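Local coordinates for protein O-methyltransferase (PDB 3TR6) that probably transfers methyl groups from S-adenosylmethionine to hydroxyl groups of its substrates, and is seen here with S-adenosylhomocysteine and a nickel ion bound, at residues A31-E36 / A45-P50; D127-L132 / D154-E159. All coordinates share one frame; numbering follows the deposited sequence.

Contact 1: residues A31-E36 / A45-P50; sequences AELREE and AMQTAP. With SAH (S-adenosyl-L-homocysteine), chain C.
R34 and Q47 meet at about a right angle, the extended Q47 side chain running end-on into the base of the arginine. The terminal amide abuts R34 CB, and the amide and guanidinium planes stand 87° apart. With CG placed anti to its backbone N (chi1 -169°) and straight beyond, Q47 carries this amide across from the loop to the helix. R34, its CG between the backbone N and the carbonyl carbon (chi1 68°), runs extended past the amide to P50, whose CG lies 3.5 Å from R34 NE, at the guanidinium edge. E35 OE1 lies in the guanidinium plane, 3.2 Å from R34 NH1 in a salt bridge, and NH2 forms another to E26; the two carboxylates probably limit its rotation. Beyond Q47 the loop grips the cofactor product: T48 OG1, also bonded to Y145 OH, donates to SAH OXT at 2.7 Å, and T48 N reaches SAH O in a weak bond of 3.4 Å. M46 is present as selenomethionine, its SE 3.8 Å from SAH SD. Helix 28-40 thus backs the loop leading into helix 50-63; L33 continues onto I80 of helix 77-83, Q47 and P50 rest on Y77, and helix 99-111 flanks E32, L33 and E36.

Contact 2: residues D127-L132 / D154-E159; sequences DTLAEL and DLYYEE
Y156 is the first residue of segment 154-159 to touch L129: its ring carbon CD1 lies 4.0 Å from L129 CD1, and the two side chains cross at about a right angle. The phenol end points past the leucine, where Y156 OH is hydrogen-bonded to D149; the ring also touches A125 and the bound S-adenosylhomocysteine. One turn later E159 presents its CB to the same methyl, 3.7 Å from L129 CD1. L129 CD1 therefore sits against both residues and gives the contact its apolar centre. The E159 chain then bends at chi2 (-72°), bringing its carboxylate alongside A130, with E159 OE1 4.2 Å from A130 CA; the other oxygen, E159 OE2, has a long, weak ion pair with K162. The helices run nearly parallel: the axes of segments 127-132 and 154-159 are 18° apart and approach to 10.6 Å, a wide spacing bridged by the leucine, tyrosine and glutamate. Strand 141-146 lies between these helices in the chain, a beta-alpha-beta-alpha succession. Such parallel neighbours on the sheet are characteristic of the Rossmann-like fold of class I methyltransferases, and here Y156 extends the packing to the cofactor pocket.

How the contacts relate
From the N terminus, contact 1 comes first: it closes the end of helix 28-40 and the loop that follows, bringing the residues before helix 50-63 back against that helix. The chain then builds strands 67-71, 91-96 and 118-122 before contact 2 opens. This second closure spans strand 141-146, joining helix 125-133 to helix 153-163. The two are in series, neither nested nor crossed, and lie on opposite sides of the chain's centre, their centres 26 Å apart and nearest atoms about 12 Å apart. Bound S-adenosylhomocysteine connects them: 45-50 holds its amino-acid end, while contact 2 reaches the same ligand from the helical layer beside the sheet.

Contact 1: residues A31-E36 / A45-P50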
ATOM      1  N   ALA A  31      10.567  -6.046 -17.830  1.00 36.72           N
ATOM      2  CA  ALA A  31      10.734  -7.492 -17.901  1.00 37.87           C
ATOM      3  C   ALA A  31      12.067  -7.827 -18.562  1.00 38.64           C
ATOM      4  O   ALA A  31      12.818  -8.676 -18.082  1.00 38.27           O
ATOM      5  CB  ALA A  31       9.583  -8.122 -18.672  1.00 32.46           C
ATOM      6  N   GLU A  32      12.353  -7.144 -19.665  1.00 39.31           N
ATOM      7  CA  GLU A  32      13.598  -7.328 -20.400  1.00 39.65           C
ATOM      8  C   GLU A  32      14.803  -6.915 -19.562  1.00 40.13           C
ATOM      9  O   GLU A  32      15.852  -7.560 -19.605  1.00 42.20           O
ATOM     10  CB  GLU A  32      13.558  -6.517 -21.696  1.00 42.06           C
ATOM     11  CG  GLU A  32      14.892  -6.380 -22.397  1.00 51.91           C
ATOM     12  CD  GLU A  32      14.825  -5.436 -23.581  1.00 74.13           C
ATOM     13  OE1 GLU A  32      13.699  -5.083 -23.997  1.00 72.89           O
ATOM     14  OE2 GLU A  32      15.897  -5.042 -24.092  1.00 75.15           O
ATOM     15  N   LEU A  33      14.643  -5.838 -18.799  1.00 34.99           N
ATOM     16  CA  LEU A  33      15.713  -5.320 -17.956  1.00 37.82           C
ATOM     17  C   LEU A  33      16.180  -6.324 -16.901  1.00 40.93           C
ATOM     18  O   LEU A  33      17.366  -6.388 -16.582  1.00 41.73           O
ATOM     19  CB  LEU A  33      15.283  -4.015 -17.280  1.00 35.63           C
ATOM     20  CG  LEU A  33      16.209  -3.481 -16.180  1.00 35.72           C
ATOM     21  CD1 LEU A  33      17.583  -3.157 -16.737  1.00 36.15           C
ATOM     22  CD2 LEU A  33      15.605  -2.264 -15.496  1.00 35.57           C
ATOM     23  N   ARG A  34      15.256  -7.106 -16.352  1.00 36.99           N
ATOM     24  CA  ARG A  34      15.644  -8.057 -15.317  1.00 43.75           C
ATOM     25  C   ARG A  34      16.075  -9.419 -15.866  1.00 43.73           C
ATOM     26  O   ARG A  34      16.808 -10.157 -15.207  1.00 40.23           O
ATOM     27  CB  ARG A  34      14.579  -8.185 -14.221  1.00 45.05           C
ATOM     28  CG  ARG A  34      13.276  -8.833 -14.617  1.00 42.24           C
ATOM     29  CD  ARG A  34      12.618  -9.413 -13.369  1.00 43.89           C
ATOM     30  NE  ARG A  34      11.193  -9.673 -13.541  1.00 51.40           N
ATOM     31  CZ  ARG A  34      10.690 -10.575 -14.379  1.00 53.89           C
ATOM     32  NH1 ARG A  34      11.496 -11.299 -15.145  1.00 46.30           N
ATOM     33  NH2 ARG A  34       9.377 -10.744 -14.458  1.00 58.51           N
ATOM     34  N   GLU A  35      15.631  -9.746 -17.073  1.00 41.23           N
ATOM     35  CA  GLU A  35      16.183 -10.895 -17.776  1.00 43.88           C
ATOM     36  C   GLU A  35      17.666 -10.650 -18.017  1.00 43.93           C
ATOM     37  O   GLU A  35      18.490 -11.547 -17.847  1.00 46.50           O
ATOM     38  CB  GLU A  35      15.465 -11.130 -19.107  1.00 40.29           C
ATOM     39  CG  GLU A  35      14.053 -11.674 -18.963  1.00 52.15           C
ATOM     40  CD  GLU A  35      14.002 -12.966 -18.163  1.00 63.94           C
ATOM     41  OE1 GLU A  35      13.357 -12.980 -17.091  1.00 63.89           O
ATOM     42  OE2 GLU A  35      14.605 -13.967 -18.609  1.00 62.30           O
ATOM     43  N   GLU A  36      18.003  -9.424 -18.403  1.00 41.24           N
ATOM     44  CA  GLU A  36      19.390  -9.061 -18.650  1.00 41.73           C
ATOM     45  C   GLU A  36      20.191  -8.944 -17.356  1.00 42.97           C
ATOM     46  O   GLU A  36      21.362  -9.311 -17.308  1.00 44.70           O
ATOM     47  CB  GLU A  36      19.479  -7.759 -19.446  1.00 47.60           C
ATOM     48  CG  GLU A  36      20.877  -7.164 -19.464  1.00 55.61           C
ATOM     49  CD  GLU A  36      21.294  -6.665 -20.834  1.00 63.06           C
ATOM     50  OE1 GLU A  36      22.515  -6.587 -21.085  1.00 65.03           O
ATOM     51  OE2 GLU A  36      20.407  -6.347 -21.656  1.00 62.03           O
ATOM     52  N   ALA A  45      19.968 -10.820  -7.651  1.00 35.58           N
ATOM     53  CA  ALA A  45      18.906 -11.067  -6.675  1.00 36.93           C
ATOM     54  C   ALA A  45      18.507  -9.836  -5.855  1.00 44.21           C
ATOM     55  O   ALA A  45      17.378  -9.751  -5.365  1.00 46.97           O
ATOM     56  CB  ALA A  45      19.279 -12.222  -5.758  1.00 31.96           C
HETATM   57  N   MSE A  46      19.423  -8.886  -5.699  1.00 37.44           N
HETATM   58  CA  MSE A  46      19.109  -7.675  -4.946  1.00 44.94           C
HETATM   59  C   MSE A  46      18.216  -6.723  -5.745  1.00 39.25           C
HETATM   60  O   MSE A  46      17.935  -5.606  -5.313  1.00 41.10           O
HETATM   61  CB  MSE A  46      20.384  -6.973  -4.446  1.00 38.78           C
HETATM   62  CG  MSE A  46      21.422  -6.651  -5.513  1.00 36.31           C
HETATM   63 SE   MSE A  46      23.076  -5.908  -4.761  1.00 49.55          SE
HETATM   64  CE  MSE A  46      22.715  -6.213  -2.874  1.00 33.79           C
ATOM     65  N   GLN A  47      17.757  -7.180  -6.905  1.00 33.91           N
ATOM     66  CA  GLN A  47      16.852  -6.392  -7.731  1.00 37.97           C
ATOM     67  C   GLN A  47      15.465  -6.314  -7.097  1.00 46.85           C
ATOM     68  O   GLN A  47      15.007  -7.261  -6.449  1.00 41.75           O
ATOM     69  CB  GLN A  47      16.758  -6.982  -9.137  1.00 33.21           C
ATOM     70  CG  GLN A  47      16.049  -6.090 -10.142  1.00 38.23           C
ATOM     71  CD  GLN A  47      16.032  -6.691 -11.535  1.00 43.07           C
ATOM     72  OE1 GLN A  47      16.016  -7.911 -11.693  1.00 46.75           O
ATOM     73  NE2 GLN A  47      16.051  -5.837 -12.551  1.00 36.66           N
ATOM     74  N   THR A  48      14.801  -5.179  -7.284  1.00 39.00           N
ATOM     75  CA  THR A  48      13.480  -4.967  -6.711  1.00 35.77           C
ATOM     76  C   THR A  48      12.466  -5.925  -7.321  1.00 32.30           C
ATOM     77  O   THR A  48      12.437  -6.122  -8.539  1.00 32.73           O
ATOM     78  CB  THR A  48      13.012  -3.509  -6.911  1.00 34.41           C
ATOM     79  OG1 THR A  48      13.924  -2.623  -6.253  1.00 29.76           O
ATOM     80  CG2 THR A  48      11.617  -3.305  -6.336  1.00 30.19           C
ATOM     81  N   ALA A  49      11.641  -6.525  -6.467  1.00 33.07           N
ATOM     82  CA  ALA A  49      10.583  -7.420  -6.920  1.00 28.25           C
ATOM     83  C   ALA A  49       9.602  -6.671  -7.818  1.00 32.24           C
ATOM     84  O   ALA A  49       9.177  -5.560  -7.493  1.00 31.22           O
ATOM     85  CB  ALA A  49       9.860  -8.031  -5.727  1.00 26.08           C
ATOM     86  N   PRO A  50       9.244  -7.275  -8.958  1.00 32.00           N
ATOM     87  CA  PRO A  50       8.331  -6.629  -9.906  1.00 28.68           C
ATOM     88  C   PRO A  50       7.061  -6.132  -9.218  1.00 33.30           C
ATOM     89  O   PRO A  50       6.599  -5.026  -9.500  1.00 33.92           O
ATOM     90  CB  PRO A  50       8.008  -7.750 -10.892  1.00 24.89           C
ATOM     91  CG  PRO A  50       9.208  -8.620 -10.858  1.00 33.14           C
ATOM     92  CD  PRO A  50       9.704  -8.588  -9.439  1.00 28.04           C
TER
HETATM   93  N   SAH C 224      16.393  -0.556  -6.149  1.00 35.42           N
HETATM   94  CA  SAH C 224      17.378  -1.344  -6.838  1.00 37.43           C
HETATM   95  CB  SAH C 224      18.129  -2.255  -5.882  1.00 29.64           C
HETATM   96  CG  SAH C 224      19.579  -1.915  -5.622  1.00 40.52           C
HETATM   97  SD  SAH C 224      20.542  -3.089  -4.681  1.00 37.09           S
HETATM   98  C   SAH C 224      16.719  -2.168  -7.889  1.00 39.23           C
HETATM   99  O   SAH C 224      17.326  -3.171  -8.357  1.00 39.81           O
HETATM  100  OXT SAH C 224      15.572  -1.875  -8.313  1.00 34.01           O
HETATM  101  C5' SAH C 224      21.791  -2.231  -3.738  1.00 37.87           C
HETATM  102  C4' SAH C 224      22.527  -1.204  -4.414  1.00 44.23           C
HETATM  103  O4' SAH C 224      23.078  -0.264  -3.427  1.00 41.33           O
HETATM  104  C3' SAH C 224      23.686  -1.780  -5.127  1.00 45.83           C
HETATM  105  O3' SAH C 224      23.604  -1.457  -6.453  1.00 43.38           O
HETATM  106  C2' SAH C 224      24.869  -1.150  -4.520  1.00 49.06           C
HETATM  107  O2' SAH C 224      25.807  -0.856  -5.478  1.00 43.11           O
HETATM  108  C1' SAH C 224      24.327   0.099  -3.928  1.00 46.32           C
HETATM  109  N9  SAH C 224      25.131   0.715  -2.877  1.00 48.01           N
HETATM  110  C8  SAH C 224      25.851   0.086  -1.936  1.00 46.66           C
HETATM  111  N7  SAH C 224      26.429   1.022  -1.166  1.00 42.07           N
HETATM  112  C5  SAH C 224      26.077   2.244  -1.616  1.00 46.53           C
HETATM  113  C6  SAH C 224      26.373   3.550  -1.217  1.00 39.75           C
HETATM  114  N6  SAH C 224      27.227   3.799  -0.099  1.00 34.75           N
HETATM  115  N1  SAH C 224      25.840   4.574  -1.906  1.00 44.20           N
HETATM  116  C2  SAH C 224      25.039   4.358  -2.957  1.00 48.99           C
HETATM  117  N3  SAH C 224      24.738   3.119  -3.366  1.00 42.87           N
HETATM  118  C4  SAH C 224      25.241   2.050  -2.716  1.00 49.27           C

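Contact 2: residues D127-L132 / D154-E159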
ATOM      1  N   ASP A 127      26.661  11.053   0.804  1.00 43.66           N
ATOM      2  CA  ASP A 127      27.163  12.331   0.307  1.00 40.09           C
ATOM      3  C   ASP A 127      26.111  13.092  -0.495  1.00 45.51           C
ATOM      4  O   ASP A 127      25.923  14.291  -0.301  1.00 46.78           O
ATOM      5  CB  ASP A 127      28.420  12.123  -0.545  1.00 41.76           C
ATOM      6  CG  ASP A 127      29.574  11.535   0.247  1.00 44.51           C
ATOM      7  OD1 ASP A 127      29.557  11.630   1.495  1.00 43.63           O
ATOM      8  OD2 ASP A 127      30.502  10.983  -0.378  1.00 42.38           O
ATOM      9  N   THR A 128      25.437  12.389  -1.401  1.00 47.49           N
ATOM     10  CA  THR A 128      24.381  12.983  -2.214  1.00 41.26           C
ATOM     11  C   THR A 128      23.279  13.586  -1.347  1.00 50.59           C
ATOM     12  O   THR A 128      22.765  14.663  -1.643  1.00 54.13           O
ATOM     13  CB  THR A 128      23.768  11.946  -3.167  1.00 43.16           C
ATOM     14  OG1 THR A 128      24.784  11.442  -4.043  1.00 44.66           O
ATOM     15  CG2 THR A 128      22.655  12.569  -3.997  1.00 40.54           C
ATOM     16  N   LEU A 129      22.921  12.888  -0.273  1.00 47.13           N
ATOM     17  CA  LEU A 129      21.875  13.362   0.628  1.00 45.26           C
ATOM     18  C   LEU A 129      22.311  14.595   1.412  1.00 47.05           C
ATOM     19  O   LEU A 129      21.506  15.493   1.672  1.00 47.74           O
ATOM     20  CB  LEU A 129      21.437  12.253   1.591  1.00 43.56           C
ATOM     21  CG  LEU A 129      20.720  11.044   0.990  1.00 38.78           C
ATOM     22  CD1 LEU A 129      20.147  10.179   2.096  1.00 37.82           C
ATOM     23  CD2 LEU A 129      19.621  11.486   0.038  1.00 34.51           C
ATOM     24  N   ALA A 130      23.583  14.634   1.798  1.00 47.35           N
ATOM     25  CA  ALA A 130      24.105  15.761   2.562  1.00 48.31           C
ATOM     26  C   ALA A 130      24.249  16.995   1.679  1.00 46.07           C
ATOM     27  O   ALA A 130      24.015  18.116   2.123  1.00 45.04           O
ATOM     28  CB  ALA A 130      25.432  15.402   3.212  1.00 42.22           C
ATOM     29  N   GLU A 131      24.628  16.785   0.424  1.00 39.71           N
ATOM     30  CA  GLU A 131      24.684  17.882  -0.530  1.00 42.84           C
ATOM     31  C   GLU A 131      23.303  18.480  -0.708  1.00 47.63           C
ATOM     32  O   GLU A 131      23.137  19.695  -0.620  1.00 50.84           O
ATOM     33  CB  GLU A 131      25.228  17.414  -1.876  1.00 38.94           C
ATOM     34  CG  GLU A 131      26.699  17.032  -1.834  1.00 54.10           C
ATOM     35  CD  GLU A 131      27.160  16.311  -3.098  1.00 74.86           C
ATOM     36  OE1 GLU A 131      26.353  16.213  -4.050  1.00 63.85           O
ATOM     37  OE2 GLU A 131      28.321  15.837  -3.132  1.00 68.26           O
ATOM     38  N   LEU A 132      22.312  17.624  -0.943  1.00 46.83           N
ATOM     39  CA  LEU A 132      20.936  18.077  -1.124  1.00 47.61           C
ATOM     40  C   LEU A 132      20.461  18.959   0.031  1.00 50.84           C
ATOM     41  O   LEU A 132      19.856  20.006  -0.193  1.00 43.00           O
ATOM     42  CB  LEU A 132      19.992  16.887  -1.308  1.00 45.03           C
ATOM     43  CG  LEU A 132      20.060  16.162  -2.654  1.00 47.22           C
ATOM     44  CD1 LEU A 132      19.078  14.999  -2.689  1.00 41.90           C
ATOM     45  CD2 LEU A 132      19.789  17.129  -3.793  1.00 37.12           C
ATOM     46  N   ASP A 154      19.375   3.492   8.699  1.00 40.92           N
ATOM     47  CA  ASP A 154      18.961   4.467   9.709  1.00 40.58           C
ATOM     48  C   ASP A 154      19.404   5.870   9.314  1.00 38.95           C
ATOM     49  O   ASP A 154      18.614   6.813   9.353  1.00 41.21           O
ATOM     50  CB  ASP A 154      19.503   4.116  11.098  1.00 42.64           C
ATOM     51  CG  ASP A 154      18.882   4.967  12.197  1.00 41.50           C
ATOM     52  OD1 ASP A 154      17.774   4.627  12.655  1.00 39.42           O
ATOM     53  OD2 ASP A 154      19.495   5.980  12.595  1.00 43.80           O
ATOM     54  N   LEU A 155      20.671   6.000   8.933  1.00 41.91           N
ATOM     55  CA  LEU A 155      21.188   7.251   8.393  1.00 37.12           C
ATOM     56  C   LEU A 155      20.309   7.765   7.254  1.00 42.24           C
ATOM     57  O   LEU A 155      19.790   8.879   7.322  1.00 41.01           O
ATOM     58  CB  LEU A 155      22.622   7.070   7.892  1.00 43.48           C
ATOM     59  CG  LEU A 155      23.227   8.280   7.171  1.00 42.98           C
ATOM     60  CD1 LEU A 155      23.312   9.477   8.107  1.00 37.57           C
ATOM     61  CD2 LEU A 155      24.593   7.941   6.603  1.00 42.05           C
ATOM     62  N   TYR A 156      20.148   6.951   6.211  1.00 37.50           N
ATOM     63  CA  TYR A 156      19.327   7.315   5.058  1.00 34.22           C
ATOM     64  C   TYR A 156      17.902   7.694   5.453  1.00 36.81           C
ATOM     65  O   TYR A 156      17.304   8.596   4.869  1.00 35.85           O
ATOM     66  CB  TYR A 156      19.281   6.168   4.050  1.00 35.90           C
ATOM     67  CG  TYR A 156      20.623   5.777   3.481  1.00 42.63           C
ATOM     68  CD1 TYR A 156      21.648   6.709   3.352  1.00 36.86           C
ATOM     69  CD2 TYR A 156      20.864   4.472   3.067  1.00 36.47           C
ATOM     70  CE1 TYR A 156      22.873   6.346   2.829  1.00 39.99           C
ATOM     71  CE2 TYR A 156      22.083   4.106   2.544  1.00 42.21           C
ATOM     72  CZ  TYR A 156      23.084   5.043   2.428  1.00 42.91           C
ATOM     73  OH  TYR A 156      24.301   4.667   1.907  1.00 43.50           O
ATOM     74  N   TYR A 157      17.357   6.982   6.432  1.00 36.13           N
ATOM     75  CA  TYR A 157      16.015   7.252   6.924  1.00 37.67           C
ATOM     76  C   TYR A 157      15.978   8.632   7.560  1.00 40.39           C
ATOM     77  O   TYR A 157      15.119   9.460   7.241  1.00 36.57           O
ATOM     78  CB  TYR A 157      15.610   6.184   7.947  1.00 36.19           C
ATOM     79  CG  TYR A 157      14.279   6.420   8.629  1.00 34.51           C
ATOM     80  CD1 TYR A 157      13.090   6.029   8.028  1.00 31.13           C
ATOM     81  CD2 TYR A 157      14.213   7.017   9.882  1.00 36.47           C
ATOM     82  CE1 TYR A 157      11.871   6.233   8.649  1.00 31.31           C
ATOM     83  CE2 TYR A 157      12.997   7.228  10.513  1.00 37.66           C
ATOM     84  CZ  TYR A 157      11.827   6.834   9.890  1.00 35.17           C
ATOM     85  OH  TYR A 157      10.612   7.038  10.509  1.00 28.14           O
ATOM     86  N   GLU A 158      16.929   8.870   8.456  1.00 41.29           N
ATOM     87  CA  GLU A 158      17.026  10.131   9.177  1.00 37.26           C
ATOM     88  C   GLU A 158      17.186  11.306   8.217  1.00 36.67           C
ATOM     89  O   GLU A 158      16.577  12.359   8.398  1.00 38.53           O
ATOM     90  CB  GLU A 158      18.201  10.082  10.153  1.00 37.88           C
ATOM     91  CG  GLU A 158      17.874  10.645  11.518  1.00 47.03           C
ATOM     92  CD  GLU A 158      16.681   9.964  12.148  1.00 39.92           C
ATOM     93  OE1 GLU A 158      16.623   8.719  12.122  1.00 45.44           O
ATOM     94  OE2 GLU A 158      15.796  10.675  12.662  1.00 38.53           O
ATOM     95  N   GLU A 159      18.006  11.112   7.191  1.00 35.11           N
ATOM     96  CA  GLU A 159      18.227  12.135   6.180  1.00 35.54           C
ATOM     97  C   GLU A 159      16.990  12.323   5.308  1.00 39.55           C
ATOM     98  O   GLU A 159      16.668  13.441   4.902  1.00 42.91           O
ATOM     99  CB  GLU A 159      19.434  11.773   5.314  1.00 36.42           C
ATOM    100  CG  GLU A 159      20.752  11.759   6.067  1.00 43.93           C
ATOM    101  CD  GLU A 159      21.229  13.152   6.433  1.00 47.44           C
ATOM    102  OE1 GLU A 159      21.937  13.771   5.608  1.00 54.58           O
ATOM    103  OE2 GLU A 159      20.899  13.626   7.541  1.00 45.00           O
TER